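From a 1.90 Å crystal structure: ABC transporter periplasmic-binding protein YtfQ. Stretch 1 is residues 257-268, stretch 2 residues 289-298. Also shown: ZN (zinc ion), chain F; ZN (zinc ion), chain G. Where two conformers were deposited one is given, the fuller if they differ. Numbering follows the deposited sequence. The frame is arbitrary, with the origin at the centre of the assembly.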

ATOM      1  N   PHE A 257      -9.111  -1.223  18.086  1.00 25.48           N
ATOM      2  CA  PHE A 257      -7.740  -1.102  17.601  1.00 26.01           C
ATOM      3  C   PHE A 257      -7.185   0.155  18.286  1.00 24.47           C
ATOM      4  O   PHE A 257      -7.933   0.980  18.795  1.00 26.97           O
ATOM      5  CB  PHE A 257      -7.672  -0.838  16.091  1.00 26.70           C
ATOM      6  CG  PHE A 257      -7.863  -2.021  15.195  1.00 25.30           C
ATOM      7  CD1 PHE A 257      -8.420  -3.203  15.624  1.00 28.52           C
ATOM      8  CD2 PHE A 257      -7.538  -1.889  13.844  1.00 25.32           C
ATOM      9  CE1 PHE A 257      -8.607  -4.251  14.731  1.00 29.35           C
ATOM     10  CE2 PHE A 257      -7.699  -2.927  12.959  1.00 26.56           C
ATOM     11  CZ  PHE A 257      -8.237  -4.105  13.398  1.00 27.54           C
ATOM     12  N   ASN A 258      -5.864   0.298  18.302  1.00 26.71           N
ATOM     13  CA  ASN A 258      -5.214   1.472  18.859  1.00 24.82           C
ATOM     14  C   ASN A 258      -4.524   2.327  17.842  1.00 25.22           C
ATOM     15  O   ASN A 258      -4.358   3.535  18.048  1.00 26.32           O
ATOM     16  CB  ASN A 258      -4.228   1.005  19.928  1.00 27.90           C
ATOM     17  CG  ASN A 258      -4.929   0.167  20.998  1.00 29.88           C
ATOM     18  OD1 ASN A 258      -5.129  -1.026  20.823  1.00 26.19           O
ATOM     19  ND2 ASN A 258      -5.394   0.816  22.053  1.00 27.30           N
ATOM     20  N   TYR A 259      -4.071   1.730  16.726  1.00 22.40           N
ATOM     21  CA  TYR A 259      -3.351   2.506  15.744  1.00 23.29           C
ATOM     22  C   TYR A 259      -3.393   1.799  14.386  1.00 24.42           C
ATOM     23  O   TYR A 259      -3.268   0.549  14.302  1.00 24.31           O
ATOM     24  CB  TYR A 259      -1.921   2.707  16.191  1.00 25.25           C
ATOM     25  CG  TYR A 259      -1.173   3.832  15.508  1.00 24.47           C
ATOM     26  CD1 TYR A 259      -1.558   5.162  15.688  1.00 27.03           C
ATOM     27  CD2 TYR A 259      -0.079   3.576  14.708  1.00 26.34           C
ATOM     28  CE1 TYR A 259      -0.876   6.200  15.054  1.00 27.06           C
ATOM     29  CE2 TYR A 259       0.613   4.607  14.092  1.00 25.48           C
ATOM     30  CZ  TYR A 259       0.200   5.911  14.301  1.00 27.45           C
ATOM     31  OH  TYR A 259       0.896   6.875  13.678  1.00 33.72           O
ATOM     32  N   ILE A 260      -3.577   2.607  13.328  1.00 26.02           N
ATOM     33  CA  ILE A 260      -3.515   2.136  11.959  1.00 25.62           C
ATOM     34  C   ILE A 260      -2.524   2.966  11.156  1.00 27.50           C
ATOM     35  O   ILE A 260      -2.437   4.188  11.316  1.00 25.76           O
ATOM     36  CB  ILE A 260      -4.895   2.179  11.334  1.00 29.56           C
ATOM     37  CG1 ILE A 260      -5.768   1.085  11.903  1.00 34.29           C
ATOM     38  CG2 ILE A 260      -4.812   1.997   9.809  1.00 36.27           C
ATOM     39  CD1 ILE A 260      -7.219   1.256  11.494  1.00 38.67           C
ATOM     40  N   VAL A 261      -1.741   2.300  10.314  1.00 22.01           N
ATOM     41  CA  VAL A 261      -0.854   2.950   9.376  1.00 22.52           C
ATOM     42  C   VAL A 261      -1.171   2.479   7.972  1.00 23.08           C
ATOM     43  O   VAL A 261      -1.651   1.344   7.786  1.00 25.27           O
ATOM     44  CB  VAL A 261       0.650   2.684   9.668  1.00 25.51           C
ATOM     45  CG1 VAL A 261       1.015   3.248  11.024  1.00 27.39           C
ATOM     46  CG2 VAL A 261       0.959   1.228   9.625  1.00 26.41           C
ATOM     47  N   GLU A 262      -0.869   3.301   6.979  1.00 23.26           N
ATOM     48  CA  GLU A 262      -0.968   2.887   5.576  1.00 22.89           C
ATOM     49  C   GLU A 262      -0.042   3.714   4.780  1.00 24.96           C
ATOM     50  O   GLU A 262       0.081   4.904   5.044  1.00 26.14           O
ATOM     51  CB  GLU A 262      -2.380   3.056   5.042  1.00 24.67           C
ATOM     52  CG  GLU A 262      -2.518   2.548   3.613  1.00 27.19           C
ATOM     53  CD  GLU A 262      -3.898   2.704   3.015  1.00 27.77           C
ATOM     54  OE1 GLU A 262      -4.859   2.374   3.722  1.00 33.09           O
ATOM     55  OE2 GLU A 262      -4.021   3.106   1.812  1.00 29.08           O
ATOM     56  N   CYS A 263       0.649   3.097   3.823  1.00 24.63           N
ATOM     57  CA  CYS A 263       1.370   3.796   2.794  1.00 24.52           C
ATOM     58  C   CYS A 263       0.454   3.696   1.568  1.00 25.94           C
ATOM     59  O   CYS A 263       0.133   2.596   1.110  1.00 23.45           O
ATOM     60  CB  CYS A 263       2.709   3.154   2.481  1.00 25.20           C
ATOM     61  SG  CYS A 263       3.681   4.078   1.269  1.00 25.19           S
ATOM     62  N   ASN A 264       0.035   4.823   1.038  1.00 24.63           N
ATOM     63  CA  ASN A 264      -0.881   4.818  -0.097  1.00 25.16           C
ATOM     64  C   ASN A 264      -0.247   4.284  -1.396  1.00 25.34           C
ATOM     65  O   ASN A 264       0.936   4.378  -1.641  1.00 25.33           O
ATOM     66  CB  ASN A 264      -1.377   6.225  -0.434  1.00 25.78           C
ATOM     67  CG  ASN A 264      -2.315   6.812   0.571  1.00 26.64           C
ATOM     68  OD1 ASN A 264      -2.439   8.023   0.609  1.00 30.11           O
ATOM     69  ND2 ASN A 264      -3.008   6.004   1.334  1.00 26.19           N
ATOM     70  N   PRO A 265      -1.096   3.728  -2.259  1.00 29.04           N
ATOM     71  CA  PRO A 265      -0.653   3.617  -3.641  1.00 31.16           C
ATOM     72  C   PRO A 265      -0.592   4.986  -4.304  1.00 34.44           C
ATOM     73  O   PRO A 265      -0.953   6.044  -3.718  1.00 32.46           O
ATOM     74  CB  PRO A 265      -1.746   2.777  -4.288  1.00 30.89           C
ATOM     75  CG  PRO A 265      -2.963   3.184  -3.550  1.00 30.60           C
ATOM     76  CD  PRO A 265      -2.516   3.430  -2.112  1.00 28.20           C
ATOM     77  N   LEU A 266      -0.109   4.976  -5.524  1.00 32.07           N
ATOM     78  CA  LEU A 266      -0.178   6.131  -6.400  1.00 34.31           C
ATOM     79  C   LEU A 266      -1.601   6.685  -6.344  1.00 30.27           C
ATOM     80  O   LEU A 266      -2.559   5.921  -6.371  1.00 29.62           O
ATOM     81  CB  LEU A 266       0.091   5.606  -7.809  1.00 43.15           C
ATOM     82  CG  LEU A 266      -0.146   6.517  -8.978  1.00 47.76           C
ATOM     83  CD1 LEU A 266       0.751   5.965 -10.060  1.00 49.73           C
ATOM     84  CD2 LEU A 266      -1.568   6.500  -9.470  1.00 52.60           C
ATOM     85  N   LEU A 267      -1.753   7.998  -6.315  1.00 30.18           N
ATOM     86  CA  LEU A 267      -3.108   8.597  -6.219  1.00 30.92           C
ATOM     87  C   LEU A 267      -3.680   9.006  -7.599  1.00 30.00           C
ATOM     88  O   LEU A 267      -4.905   8.946  -7.830  1.00 31.40           O
ATOM     89  CB  LEU A 267      -3.062   9.833  -5.329  1.00 29.42           C
ATOM     90  CG  LEU A 267      -2.760   9.575  -3.856  1.00 34.49           C
ATOM     91  CD1 LEU A 267      -3.006  10.866  -3.084  1.00 36.27           C
ATOM     92  CD2 LEU A 267      -3.603   8.424  -3.309  1.00 38.32           C
ATOM     93  N   GLY A 268      -2.808   9.469  -8.476  1.00 28.78           N
ATOM     94  CA  GLY A 268      -3.212   9.779  -9.862  1.00 30.92           C
ATOM     95  C   GLY A 268      -2.628  11.082 -10.311  1.00 27.65           C
ATOM     96  O   GLY A 268      -2.007  11.136 -11.329  1.00 26.94           O
ATOM     97  N   VAL A 289       7.634   9.332  -3.984  1.00 32.31           N
ATOM     98  CA  VAL A 289       6.978   8.685  -2.865  1.00 36.26           C
ATOM     99  C   VAL A 289       5.509   8.919  -2.846  1.00 30.39           C
ATOM    100  O   VAL A 289       5.044   9.922  -3.316  1.00 31.28           O
ATOM    101  CB  VAL A 289       7.458   9.233  -1.492  1.00 42.86           C
ATOM    102  CG1 VAL A 289       8.918   8.914  -1.340  1.00 45.23           C
ATOM    103  CG2 VAL A 289       7.165  10.737  -1.327  1.00 45.96           C
ATOM    104  N   THR A 290       4.766   7.961  -2.328  1.00 27.98           N
ATOM    105  CA  THR A 290       3.339   8.126  -2.215  1.00 29.64           C
ATOM    106  C   THR A 290       3.052   8.746  -0.849  1.00 31.84           C
ATOM    107  O   THR A 290       3.865   8.660   0.046  1.00 32.48           O
ATOM    108  CB  THR A 290       2.609   6.795  -2.350  1.00 32.59           C
ATOM    109  OG1 THR A 290       3.141   5.856  -1.414  1.00 34.87           O
ATOM    110  CG2 THR A 290       2.763   6.251  -3.761  1.00 32.91           C
ATOM    111  N   PRO A 291       1.873   9.345  -0.676  1.00 30.66           N
ATOM    112  CA  PRO A 291       1.484   9.779   0.647  1.00 27.53           C
ATOM    113  C   PRO A 291       1.157   8.672   1.647  1.00 26.51           C
ATOM    114  O   PRO A 291       0.867   7.537   1.272  1.00 25.98           O
ATOM    115  CB  PRO A 291       0.209  10.627   0.385  1.00 27.14           C
ATOM    116  CG  PRO A 291      -0.088  10.518  -1.040  1.00 30.36           C
ATOM    117  CD  PRO A 291       0.815   9.544  -1.682  1.00 30.53           C
ATOM    118  N   ASP A 292       1.143   9.048   2.919  1.00 25.15           N
ATOM    119  CA  ASP A 292       0.841   8.177   4.016  1.00 25.34           C
ATOM    120  C   ASP A 292      -0.391   8.573   4.774  1.00 28.73           C
ATOM    121  O   ASP A 292      -0.813   9.731   4.741  1.00 26.02           O
ATOM    122  CB  ASP A 292       2.043   8.196   4.976  1.00 26.43           C
ATOM    123  CG  ASP A 292       3.289   7.565   4.381  1.00 25.87           C
ATOM    124  OD1 ASP A 292       3.148   6.661   3.516  1.00 24.63           O
ATOM    125  OD2 ASP A 292       4.405   7.938   4.809  1.00 26.06           O
ATOM    126  N   GLU A 293      -0.959   7.607   5.491  1.00 26.85           N
ATOM    127  CA  GLU A 293      -2.035   7.816   6.435  1.00 25.13           C
ATOM    128  C   GLU A 293      -1.662   7.157   7.746  1.00 28.56           C
ATOM    129  O   GLU A 293      -0.920   6.137   7.774  1.00 26.48           O
ATOM    130  CB  GLU A 293      -3.348   7.215   5.954  1.00 26.35           C
ATOM    131  CG  GLU A 293      -3.830   7.810   4.638  1.00 28.93           C
ATOM    132  CD  GLU A 293      -5.130   7.205   4.104  1.00 27.51           C
ATOM    133  OE1 GLU A 293      -6.089   7.068   4.873  1.00 30.45           O
ATOM    134  OE2 GLU A 293      -5.214   6.963   2.887  1.00 33.72           O
ATOM    135  N   ALA A 294      -2.171   7.703   8.845  1.00 25.64           N
ATOM    136  CA  ALA A 294      -2.012   7.088  10.179  1.00 27.09           C
ATOM    137  C   ALA A 294      -3.150   7.608  11.043  1.00 30.35           C
ATOM    138  O   ALA A 294      -3.487   8.765  10.945  1.00 27.47           O
ATOM    139  CB  ALA A 294      -0.714   7.461  10.796  1.00 30.44           C
ATOM    140  N   PHE A 295      -3.742   6.760  11.864  1.00 27.17           N
ATOM    141  CA  PHE A 295      -4.797   7.194  12.752  1.00 28.69           C
ATOM    142  C   PHE A 295      -4.672   6.526  14.094  1.00 28.78           C
ATOM    143  O   PHE A 295      -4.451   5.315  14.179  1.00 25.61           O
ATOM    144  CB  PHE A 295      -6.139   6.781  12.168  1.00 30.04           C
ATOM    145  CG  PHE A 295      -6.419   7.406  10.847  1.00 31.39           C
ATOM    146  CD1 PHE A 295      -6.929   8.694  10.788  1.00 29.81           C
ATOM    147  CD2 PHE A 295      -6.126   6.736   9.652  1.00 32.77           C
ATOM    148  CE1 PHE A 295      -7.181   9.296   9.573  1.00 35.21           C
ATOM    149  CE2 PHE A 295      -6.378   7.337   8.435  1.00 35.03           C
ATOM    150  CZ  PHE A 295      -6.916   8.620   8.396  1.00 32.81           C
ATOM    151  N   ASP A 296      -4.798   7.312  15.143  1.00 28.51           N
ATOM    152  CA  ASP A 296      -5.171   6.784  16.446  1.00 29.33           C
ATOM    153  C   ASP A 296      -6.687   6.868  16.583  1.00 28.14           C
ATOM    154  O   ASP A 296      -7.374   7.236  15.617  1.00 29.38           O
ATOM    155  CB  ASP A 296      -4.403   7.509  17.573  1.00 31.75           C
ATOM    156  CG  ASP A 296      -4.660   9.016  17.608  1.00 32.12           C
ATOM    157  OD1 ASP A 296      -5.602   9.538  16.953  1.00 32.74           O
ATOM    158  OD2 ASP A 296      -3.884   9.653  18.348  1.00 40.84           O
ATOM    159  N   GLN A 297      -7.219   6.548  17.762  0.50 29.60           N
ATOM    160  CA  GLN A 297      -8.679   6.469  17.947  0.50 30.38           C
ATOM    161  C   GLN A 297      -9.351   7.825  17.741  0.50 31.69           C
ATOM    162  O   GLN A 297     -10.383   7.908  17.066  0.50 29.99           O
ATOM    163  CB  GLN A 297      -9.080   5.943  19.342  0.50 33.04           C
ATOM    164  CG  GLN A 297     -10.572   6.156  19.656  0.50 32.47           C
ATOM    165  CD  GLN A 297     -10.975   5.749  21.077  0.50 33.64           C
ATOM    166  OE1 GLN A 297     -10.300   6.084  22.036  0.50 33.38           O
ATOM    167  NE2 GLN A 297     -12.083   5.028  21.206  0.50 29.37           N
ATOM    168  N   ALA A 298      -8.782   8.870  18.336  1.00 31.57           N
ATOM    169  CA  ALA A 298      -9.377  10.208  18.219  1.00 34.17           C
ATOM    170  C   ALA A 298      -9.402  10.638  16.759  1.00 34.17           C
ATOM    171  O   ALA A 298     -10.427  11.104  16.292  1.00 32.78           O
ATOM    172  CB  ALA A 298      -8.635  11.207  19.029  1.00 34.69           C
TER
HETATM  173 ZN    ZN F 404       4.535   5.720   2.570  1.00 27.55          ZN
HETATM  174 ZN    ZN G 405      -3.519  11.663  18.163  1.00 46.08          ZN
HETATM  175  O   HOH W   1      -5.518   5.130  19.789  1.00 32.33           O
HETATM  176  O   HOH W   2       5.452   7.064   1.368  1.00 27.60           O
HETATM  177  O   HOH W   3      -4.992  11.442  20.115  1.00 44.62           O

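The two stretches meet as neighbouring antiparallel strands, strand 259-263 running against the strand of the second stretch, with their N-to-C directions at 176°, and together bury 704 Å². Backbone hydrogen bonds set the register. Ile 260 pairs with Phe 295 through Ile 260 N to Phe 295 O (3.0 Å) and Phe 295 N to Ile 260 O (2.9 Å); two residues on, Glu 262 N donates to Glu 293 O and Glu 293 N to Glu 262 O, both at 2.9 Å. The ladder outlasts the strand of the first stretch, since Asn 264 N reaches Pro 291 O at 2.8 Å. Between these rungs lie the non-hydrogen-bonded pairs Val 261-Ala 294 and Cys 263-Asp 292, with CA atoms 4.4 Å apart in Val 261-Ala 294 and 4.6 Å in Cys 263-Asp 292; CA-H...O contacts accompany the rungs, as from Ala 294 CA to Ile 260 O, 3.1 Å.

Polar side chains extend the pairing. Thr 290 OG1 donates to Asn 264 O at 2.7 Å. On the face carrying Glu 262 and Glu 293, the like-charged carboxylates come within 4.2 Å (OE2 to OE2), and the amide of Asn 264 joins them: its ND2 donates to Glu 293 OE2 at 2.9 Å and to Glu 262 OE2 at 3.1 Å, giving both acceptors a shared donor.

On the other face, Cys 263 and Asp 292 converge on a zinc ion (chain F), bound by Cys 263 SG at 2.3 Å and Asp 292 OD1 at 1.9 Å. Water 2 completes a link to the backbone, lying 2.0 Å from this ZN and donating to Thr 290 O at 2.6 Å. At the opposite end of the ladder, water 1 bridges Asn 258 O (2.6 Å) and Gln 297 N (3.0 Å).

Apolar contacts are few: Tyr 259 CZ lies 3.9 Å from Ala 294 CB, and Leu 267 CD1 packs 3.6 Å from Pro 291 CG.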